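Local coordinates for UPF0255 protein frsA (Vibrio vulnificus, PDB 4I4C), which probably hydrolyses carboxylic esters as a member of the FrsA family of alpha/beta-hydrolases, and is not a cofactor-independent pyruvate decarboxylase, at residues 358-363 and 375-380; 46-51 and 72-77. All coordinates share one frame; numbering follows the deposited sequence.

Contact 1: 358-363 and 375-380; sequences ILAMSL and QMVAFF
Ile358 and Ala360 of strand 358-363 meet Val377 of helix 371-379 in a buried, purely apolar strand-to-helix contact, inside the beta-alpha-beta unit that runs on to strand 385-389. No hydrogen bond crosses the interface, which buries 169 Å² summed over both segments. One methyl does the touching on the helix side. Val377 CG1 lies 3.6 Å from Ile358 CG2 and 4.1 Å from Ala360 CB, so a single branch spans two strand residues that point to the same side of the sheet. Ile358 adds the end of its longer branch, with CD1 4.0 Å from Val377 CG1. The torsions account for this pairing: both Ile358 CG2 and Val377 CG1 stand opposite their own backbone N (chi1 of Val377 168°), which extends each methyl into the interface, and the two side chains cross nearly at right angles. The closest backbone approach is between the CA atoms of Ile358 and Ala378, 6.3 Å apart. Val377 also touches Ile299, a loop residue. Strand 358-363 is flanked in the sheet by the parallel strands 291-295 and 385-389. Helices cover both of its faces: Leu359 and Met361 turn onto helix 394-413 on one, while on the other Ala360 packs against Val377 and Asn374 of helix 371-379.

Contact 2: 46-51 and 72-77; sequences FSWYRN and ARIASS
Trp48, in the loop between helices 31-44 and 54-60, reaches across to the C-terminal part of helix 64-75, joining two pieces of the helical N-terminal portion of the chain by side-chain packing alone. The far end of the indole makes the contact. Its atom CZ3 lies 3.8 Å from Ile74 CG2, and this methyl sits at the ring's edge, close to the indole plane. The neighbouring ring atom, Trp48 CH2, is 3.9 Å from Ala75 CB, which approaches obliquely. Two consecutive helix residues thus meet adjacent carbons of the six-membered ring. The backbones stay well apart, with the CA atoms of Trp48 and Ala75 separated by 9.0 Å, and the length of the indole bridges the gap. Ile74 presents its CG2 because that methyl is anti to the backbone N, with chi1 at -72° placing CG1 beside the N instead; its side chain crosses that of Trp48 at about a right angle. No hydrogen bond passes between the segments, and the 101 Å² buried marks a modest, partly buried contact. Trp48 also touches Asp88, which accepts a hydrogen bond from Tyr49 N and pairs with Arg50 in a salt bridge, tying the loop to the chain beyond helix 64-75. On the helix side, Ile74 packs in addition on Trp98, Glu101 and Trp102, so that helix 64-75 lies against helix 98-114.

How the contacts relate
Contacts 1 and 2 follow one another along the chain, 46-51 with 72-77 closing long before 358-363 with 375-380 opens. Their centres lie 35 Å apart and their nearest atoms about 12 Å, so neither touches the other. They differ in setting: contact 1 joins a sheet strand to its covering helix, contact 2 a loop to a helix outside that sheet. Neither includes a residue that lines the pocket of hexanoic acid or of the polyether ligand. Pocket residues do lie close in sequence: Gln56, Trp59 and Gln60 follow 46-51, and Asp366 follows strand 358-363.

Contact 1: 358-363 and 375-380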
ATOM      1  N   ILE A 358      17.500   7.850   8.355  1.00 24.51           N
ATOM      2  CA  ILE A 358      16.214   7.822   7.679  1.00 28.76           C
ATOM      3  C   ILE A 358      16.176   8.888   6.593  1.00 30.14           C
ATOM      4  O   ILE A 358      16.435  10.064   6.857  1.00 24.30           O
ATOM      5  CB  ILE A 358      15.053   8.109   8.660  1.00 23.71           C
ATOM      6  CG1 ILE A 358      15.066   7.113   9.818  1.00 25.55           C
ATOM      7  CG2 ILE A 358      13.704   8.100   7.925  1.00 20.27           C
ATOM      8  CD1 ILE A 358      14.170   7.501  10.963  1.00 18.89           C
ATOM      9  N   LEU A 359      15.864   8.470   5.373  1.00 24.70           N
ATOM     10  CA  LEU A 359      15.580   9.402   4.295  1.00 17.85           C
ATOM     11  C   LEU A 359      14.070   9.498   4.182  1.00 20.68           C
ATOM     12  O   LEU A 359      13.396   8.491   3.985  1.00 19.10           O
ATOM     13  CB  LEU A 359      16.169   8.896   2.980  1.00 22.51           C
ATOM     14  CG  LEU A 359      15.697   9.605   1.712  1.00 27.56           C
ATOM     15  CD1 LEU A 359      16.205  11.029   1.688  1.00 24.96           C
ATOM     16  CD2 LEU A 359      16.132   8.847   0.451  1.00 28.75           C
ATOM     17  N   ALA A 360      13.547  10.711   4.302  1.00 19.33           N
ATOM     18  CA  ALA A 360      12.116  10.930   4.382  1.00 18.00           C
ATOM     19  C   ALA A 360      11.676  11.891   3.288  1.00 25.85           C
ATOM     20  O   ALA A 360      12.034  13.070   3.293  1.00 24.36           O
ATOM     21  CB  ALA A 360      11.740  11.461   5.762  1.00 17.06           C
ATOM     22  N   MET A 361      10.904  11.375   2.337  1.00 20.64           N
ATOM     23  CA  MET A 361      10.528  12.141   1.172  1.00 22.86           C
ATOM     24  C   MET A 361       9.026  12.159   1.009  1.00 18.98           C
ATOM     25  O   MET A 361       8.321  11.253   1.460  1.00 16.27           O
ATOM     26  CB  MET A 361      11.141  11.510  -0.081  1.00 22.90           C
ATOM     27  CG  MET A 361      12.641  11.246   0.037  1.00 30.39           C
ATOM     28  SD  MET A 361      13.334  10.313  -1.340  1.00 27.62           S
ATOM     29  CE  MET A 361      12.697   8.678  -1.033  1.00 22.25           C
ATOM     30  N   SER A 362       8.555  13.197   0.342  1.00 16.99           N
ATOM     31  CA  SER A 362       7.208  13.223  -0.194  1.00 17.95           C
ATOM     32  C   SER A 362       7.224  14.187  -1.361  1.00 21.29           C
ATOM     33  O   SER A 362       8.157  14.987  -1.495  1.00 22.26           O
ATOM     34  CB  SER A 362       6.198  13.664   0.864  1.00 19.87           C
ATOM     35  OG  SER A 362       6.295  15.060   1.096  1.00 25.97           O
ATOM     36  N   LEU A 363       6.207  14.100  -2.221  1.00 23.72           N
ATOM     37  CA  LEU A 363       6.119  14.978  -3.374  1.00 28.49           C
ATOM     38  C   LEU A 363       5.617  16.355  -2.948  1.00 27.39           C
ATOM     39  O   LEU A 363       4.833  16.475  -2.006  1.00 28.49           O
ATOM     40  CB  LEU A 363       5.220  14.365  -4.461  1.00 29.56           C
ATOM     41  CG  LEU A 363       5.831  13.324  -5.408  1.00 23.21           C
ATOM     42  CD1 LEU A 363       6.520  12.189  -4.683  1.00 28.16           C
ATOM     43  CD2 LEU A 363       4.769  12.773  -6.367  1.00 22.37           C
ATOM     44  N   GLN A 375      10.567  16.741   7.646  1.00 19.67           N
ATOM     45  CA  GLN A 375      11.591  17.485   8.372  1.00 25.28           C
ATOM     46  C   GLN A 375      11.738  17.041   9.822  1.00 26.45           C
ATOM     47  O   GLN A 375      12.856  16.926  10.327  1.00 29.21           O
ATOM     48  CB  GLN A 375      11.289  18.978   8.329  1.00 36.67           C
ATOM     49  CG  GLN A 375      11.992  19.697   7.209  1.00 40.53           C
ATOM     50  CD  GLN A 375      11.610  21.153   7.154  1.00 45.27           C
ATOM     51  OE1 GLN A 375      10.433  21.512   7.299  1.00 40.84           O
ATOM     52  NE2 GLN A 375      12.600  22.007   6.955  1.00 41.63           N
ATOM     53  N   MET A 376      10.611  16.803  10.488  1.00 33.33           N
ATOM     54  CA  MET A 376      10.615  16.287  11.854  1.00 33.81           C
ATOM     55  C   MET A 376      11.371  14.974  11.947  1.00 36.15           C
ATOM     56  O   MET A 376      12.290  14.817  12.753  1.00 29.93           O
ATOM     57  CB  MET A 376       9.190  16.054  12.329  1.00 35.96           C
ATOM     58  CG  MET A 376       8.619  17.169  13.143  1.00 38.89           C
ATOM     59  SD  MET A 376       7.311  16.562  14.212  1.00 48.71           S
ATOM     60  CE  MET A 376       5.984  16.390  13.038  1.00 22.59           C
ATOM     61  N   VAL A 377      10.958  14.022  11.120  1.00 38.38           N
ATOM     62  CA  VAL A 377      11.591  12.713  11.098  1.00 35.88           C
ATOM     63  C   VAL A 377      13.096  12.852  10.853  1.00 34.93           C
ATOM     64  O   VAL A 377      13.904  12.226  11.537  1.00 29.40           O
ATOM     65  CB  VAL A 377      10.944  11.795  10.026  1.00 27.92           C
ATOM     66  CG1 VAL A 377      11.777  10.548   9.808  1.00 30.74           C
ATOM     67  CG2 VAL A 377       9.520  11.429  10.435  1.00 21.30           C
ATOM     68  N   ALA A 378      13.470  13.705   9.901  1.00 25.80           N
ATOM     69  CA  ALA A 378      14.847  13.741   9.445  1.00 21.47           C
ATOM     70  C   ALA A 378      15.760  14.276  10.527  1.00 35.20           C
ATOM     71  O   ALA A 378      16.904  13.837  10.655  1.00 30.67           O
ATOM     72  CB  ALA A 378      14.982  14.568   8.185  1.00 31.81           C
ATOM     73  N   PHE A 379      15.247  15.219  11.306  1.00 39.55           N
ATOM     74  CA  PHE A 379      16.058  15.823  12.347  1.00 49.79           C
ATOM     75  C   PHE A 379      16.396  14.830  13.442  1.00 50.63           C
ATOM     76  O   PHE A 379      17.483  14.890  14.011  1.00 46.36           O
ATOM     77  CB  PHE A 379      15.395  17.050  12.965  1.00 55.50           C
ATOM     78  CG  PHE A 379      16.278  17.754  13.950  1.00 61.56           C
ATOM     79  CD1 PHE A 379      17.319  18.560  13.508  1.00 59.01           C
ATOM     80  CD2 PHE A 379      16.102  17.577  15.314  1.00 63.98           C
ATOM     81  CE1 PHE A 379      18.148  19.194  14.407  1.00 57.26           C
ATOM     82  CE2 PHE A 379      16.931  18.213  16.222  1.00 58.86           C
ATOM     83  CZ  PHE A 379      17.954  19.023  15.766  1.00 58.92           C
ATOM     84  N   PHE A 380      15.470  13.916  13.730  1.00 45.55           N
ATOM     85  CA  PHE A 380      15.668  12.965  14.818  1.00 46.62           C
ATOM     86  C   PHE A 380      16.342  11.682  14.366  1.00 45.04           C
ATOM     87  O   PHE A 380      16.246  10.658  15.036  1.00 52.17           O
ATOM     88  CB  PHE A 380      14.352  12.689  15.537  1.00 43.22           C
ATOM     89  CG  PHE A 380      13.851  13.871  16.308  1.00 45.58           C
ATOM     90  CD1 PHE A 380      14.439  14.221  17.518  1.00 45.69           C
ATOM     91  CD2 PHE A 380      12.821  14.653  15.814  1.00 45.34           C
ATOM     92  CE1 PHE A 380      13.998  15.326  18.227  1.00 48.49           C
ATOM     93  CE2 PHE A 380      12.370  15.757  16.519  1.00 47.88           C
ATOM     94  CZ  PHE A 380      12.959  16.093  17.729  1.00 46.41           C
TER

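Contact 2: 46-51 and 72-77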
ATOM      1  N   PHE A  46     -16.204  15.683  -7.228  1.00 16.25           N
ATOM      2  CA  PHE A  46     -15.421  14.642  -7.903  1.00 15.31           C
ATOM      3  C   PHE A  46     -16.271  13.700  -8.756  1.00 14.30           C
ATOM      4  O   PHE A  46     -17.423  13.412  -8.411  1.00 17.20           O
ATOM      5  CB  PHE A  46     -14.610  13.834  -6.889  1.00 12.60           C
ATOM      6  CG  PHE A  46     -13.525  14.631  -6.206  1.00 21.02           C
ATOM      7  CD1 PHE A  46     -13.089  15.833  -6.741  1.00 17.53           C
ATOM      8  CD2 PHE A  46     -12.945  14.174  -5.028  1.00 17.51           C
ATOM      9  CE1 PHE A  46     -12.082  16.570  -6.111  1.00 27.73           C
ATOM     10  CE2 PHE A  46     -11.943  14.901  -4.403  1.00 18.27           C
ATOM     11  CZ  PHE A  46     -11.521  16.100  -4.938  1.00 21.29           C
ATOM     12  N   SER A  47     -15.689  13.235  -9.866  1.00 13.34           N
ATOM     13  CA  SER A  47     -16.364  12.364 -10.849  1.00 17.91           C
ATOM     14  C   SER A  47     -16.191  10.888 -10.533  1.00 17.77           C
ATOM     15  O   SER A  47     -16.672  10.025 -11.274  1.00 15.41           O
ATOM     16  CB  SER A  47     -15.785  12.611 -12.258  1.00 17.95           C
ATOM     17  OG  SER A  47     -16.216  13.851 -12.787  1.00 27.83           O
ATOM     18  N   TRP A  48     -15.455  10.593  -9.464  1.00 15.07           N
ATOM     19  CA  TRP A  48     -15.129   9.227  -9.119  1.00 16.58           C
ATOM     20  C   TRP A  48     -15.306   9.080  -7.626  1.00 21.39           C
ATOM     21  O   TRP A  48     -15.038  10.023  -6.883  1.00 20.23           O
ATOM     22  CB  TRP A  48     -13.667   8.916  -9.485  1.00 11.34           C
ATOM     23  CG  TRP A  48     -13.359   9.025 -10.938  1.00 23.10           C
ATOM     24  CD1 TRP A  48     -12.849  10.113 -11.585  1.00 25.18           C
ATOM     25  CD2 TRP A  48     -13.520   8.001 -11.936  1.00 26.54           C
ATOM     26  NE1 TRP A  48     -12.697   9.838 -12.920  1.00 28.43           N
ATOM     27  CE2 TRP A  48     -13.096   8.549 -13.162  1.00 28.51           C
ATOM     28  CE3 TRP A  48     -13.974   6.677 -11.909  1.00 19.94           C
ATOM     29  CZ2 TRP A  48     -13.116   7.821 -14.352  1.00 25.57           C
ATOM     30  CZ3 TRP A  48     -13.993   5.952 -13.095  1.00 15.68           C
ATOM     31  CH2 TRP A  48     -13.569   6.529 -14.300  1.00 23.59           C
ATOM     32  N   TYR A  49     -15.785   7.916  -7.191  1.00 19.74           N
ATOM     33  CA  TYR A  49     -15.839   7.587  -5.759  1.00 14.08           C
ATOM     34  C   TYR A  49     -14.417   7.306  -5.280  1.00 20.70           C
ATOM     35  O   TYR A  49     -13.894   7.981  -4.379  1.00 15.39           O
ATOM     36  CB  TYR A  49     -16.740   6.371  -5.516  1.00 16.02           C
ATOM     37  CG  TYR A  49     -16.404   5.610  -4.250  1.00 17.48           C
ATOM     38  CD1 TYR A  49     -16.681   6.142  -2.997  1.00 20.21           C
ATOM     39  CD2 TYR A  49     -15.804   4.353  -4.314  1.00 20.47           C
ATOM     40  CE1 TYR A  49     -16.355   5.432  -1.827  1.00 23.66           C
ATOM     41  CE2 TYR A  49     -15.495   3.645  -3.175  1.00 16.89           C
ATOM     42  CZ  TYR A  49     -15.761   4.180  -1.937  1.00 15.77           C
ATOM     43  OH  TYR A  49     -15.430   3.455  -0.811  1.00 19.33           O
ATOM     44  N   ARG A  50     -13.785   6.322  -5.914  1.00 17.84           N
ATOM     45  CA  ARG A  50     -12.384   6.018  -5.642  1.00 16.28           C
ATOM     46  C   ARG A  50     -11.468   7.190  -5.964  1.00 14.26           C
ATOM     47  O   ARG A  50     -11.727   7.947  -6.881  1.00 13.44           O
ATOM     48  CB  ARG A  50     -11.954   4.806  -6.467  1.00 15.99           C
ATOM     49  CG  ARG A  50     -12.556   3.522  -5.958  1.00 10.70           C
ATOM     50  CD  ARG A  50     -12.436   2.431  -6.992  1.00 10.88           C
ATOM     51  NE  ARG A  50     -13.074   1.188  -6.550  1.00 12.35           N
ATOM     52  CZ  ARG A  50     -14.358   0.879  -6.749  1.00 16.50           C
ATOM     53  NH1 ARG A  50     -15.183   1.741  -7.347  1.00 14.42           N
ATOM     54  NH2 ARG A  50     -14.824  -0.285  -6.321  1.00 18.51           N
ATOM     55  N   ASN A  51     -10.401   7.347  -5.184  1.00 21.19           N
ATOM     56  CA  ASN A  51      -9.313   8.201  -5.618  1.00 19.88           C
ATOM     57  C   ASN A  51      -8.538   7.444  -6.688  1.00 17.53           C
ATOM     58  O   ASN A  51      -7.971   6.388  -6.427  1.00 18.57           O
ATOM     59  CB  ASN A  51      -8.401   8.602  -4.457  1.00 20.05           C
ATOM     60  CG  ASN A  51      -7.289   9.554  -4.889  1.00 25.69           C
ATOM     61  OD1 ASN A  51      -6.114   9.226  -4.783  1.00 26.50           O
ATOM     62  ND2 ASN A  51      -7.663  10.728  -5.400  1.00 18.84           N
ATOM     63  N   ALA A  72     -12.337   3.745 -19.444  1.00 18.15           N
ATOM     64  CA  ALA A  72     -13.359   4.167 -20.397  1.00 19.17           C
ATOM     65  C   ALA A  72     -14.593   3.268 -20.349  1.00 21.95           C
ATOM     66  O   ALA A  72     -15.712   3.763 -20.342  1.00 21.50           O
ATOM     67  CB  ALA A  72     -12.793   4.242 -21.807  1.00 18.55           C
ATOM     68  N   ARG A  73     -14.401   1.953 -20.305  1.00 17.51           N
ATOM     69  CA  ARG A  73     -15.549   1.048 -20.213  1.00 16.49           C
ATOM     70  C   ARG A  73     -16.329   1.272 -18.903  1.00 16.72           C
ATOM     71  O   ARG A  73     -17.543   1.082 -18.856  1.00 19.22           O
ATOM     72  CB  ARG A  73     -15.114  -0.417 -20.333  1.00 20.60           C
ATOM     73  CG  ARG A  73     -14.728  -0.874 -21.745  1.00 19.92           C
ATOM     74  CD  ARG A  73     -14.225  -2.311 -21.699  1.00 18.34           C
ATOM     75  NE  ARG A  73     -14.077  -2.893 -23.035  1.00 23.41           N
ATOM     76  CZ  ARG A  73     -15.039  -3.554 -23.679  1.00 25.41           C
ATOM     77  NH1 ARG A  73     -16.220  -3.736 -23.108  1.00 21.80           N
ATOM     78  NH2 ARG A  73     -14.814  -4.050 -24.891  1.00 29.38           N
ATOM     79  N   ILE A  74     -15.620   1.682 -17.849  1.00 15.00           N
ATOM     80  CA  ILE A  74     -16.228   1.990 -16.555  1.00 15.23           C
ATOM     81  C   ILE A  74     -16.994   3.313 -16.611  1.00 17.48           C
ATOM     82  O   ILE A  74     -18.142   3.408 -16.162  1.00 14.87           O
ATOM     83  CB  ILE A  74     -15.152   2.106 -15.439  1.00 18.48           C
ATOM     84  CG1 ILE A  74     -14.580   0.727 -15.072  1.00 13.71           C
ATOM     85  CG2 ILE A  74     -15.732   2.813 -14.204  1.00 15.19           C
ATOM     86  CD1 ILE A  74     -13.351   0.808 -14.145  1.00 15.48           C
ATOM     87  N   ALA A  75     -16.352   4.337 -17.154  1.00 18.36           N
ATOM     88  CA  ALA A  75     -16.961   5.666 -17.191  1.00 17.98           C
ATOM     89  C   ALA A  75     -18.055   5.803 -18.271  1.00 23.78           C
ATOM     90  O   ALA A  75     -18.949   6.642 -18.137  1.00 26.80           O
ATOM     91  CB  ALA A  75     -15.907   6.715 -17.368  1.00 16.80           C
ATOM     92  N   SER A  76     -17.968   4.991 -19.326  1.00 18.28           N
ATOM     93  CA  SER A  76     -18.929   5.015 -20.446  1.00 26.18           C
ATOM     94  C   SER A  76     -20.186   4.230 -20.185  1.00 24.24           C
ATOM     95  O   SER A  76     -21.109   4.270 -20.986  1.00 20.51           O
ATOM     96  CB  SER A  76     -18.320   4.414 -21.724  1.00 17.47           C
ATOM     97  OG  SER A  76     -17.427   5.317 -22.326  1.00 55.79           O
ATOM     98  N   SER A  77     -20.206   3.463 -19.107  1.00 16.64           N
ATOM     99  CA  SER A  77     -21.292   2.528 -18.893  1.00 18.64           C
ATOM    100  C   SER A  77     -22.656   3.206 -18.756  1.00 25.69           C
ATOM    101  O   SER A  77     -22.772   4.302 -18.188  1.00 20.85           O
ATOM    102  CB  SER A  77     -21.016   1.638 -17.696  1.00 16.61           C
ATOM    103  OG  SER A  77     -22.079   0.725 -17.494  1.00 22.86           O
TER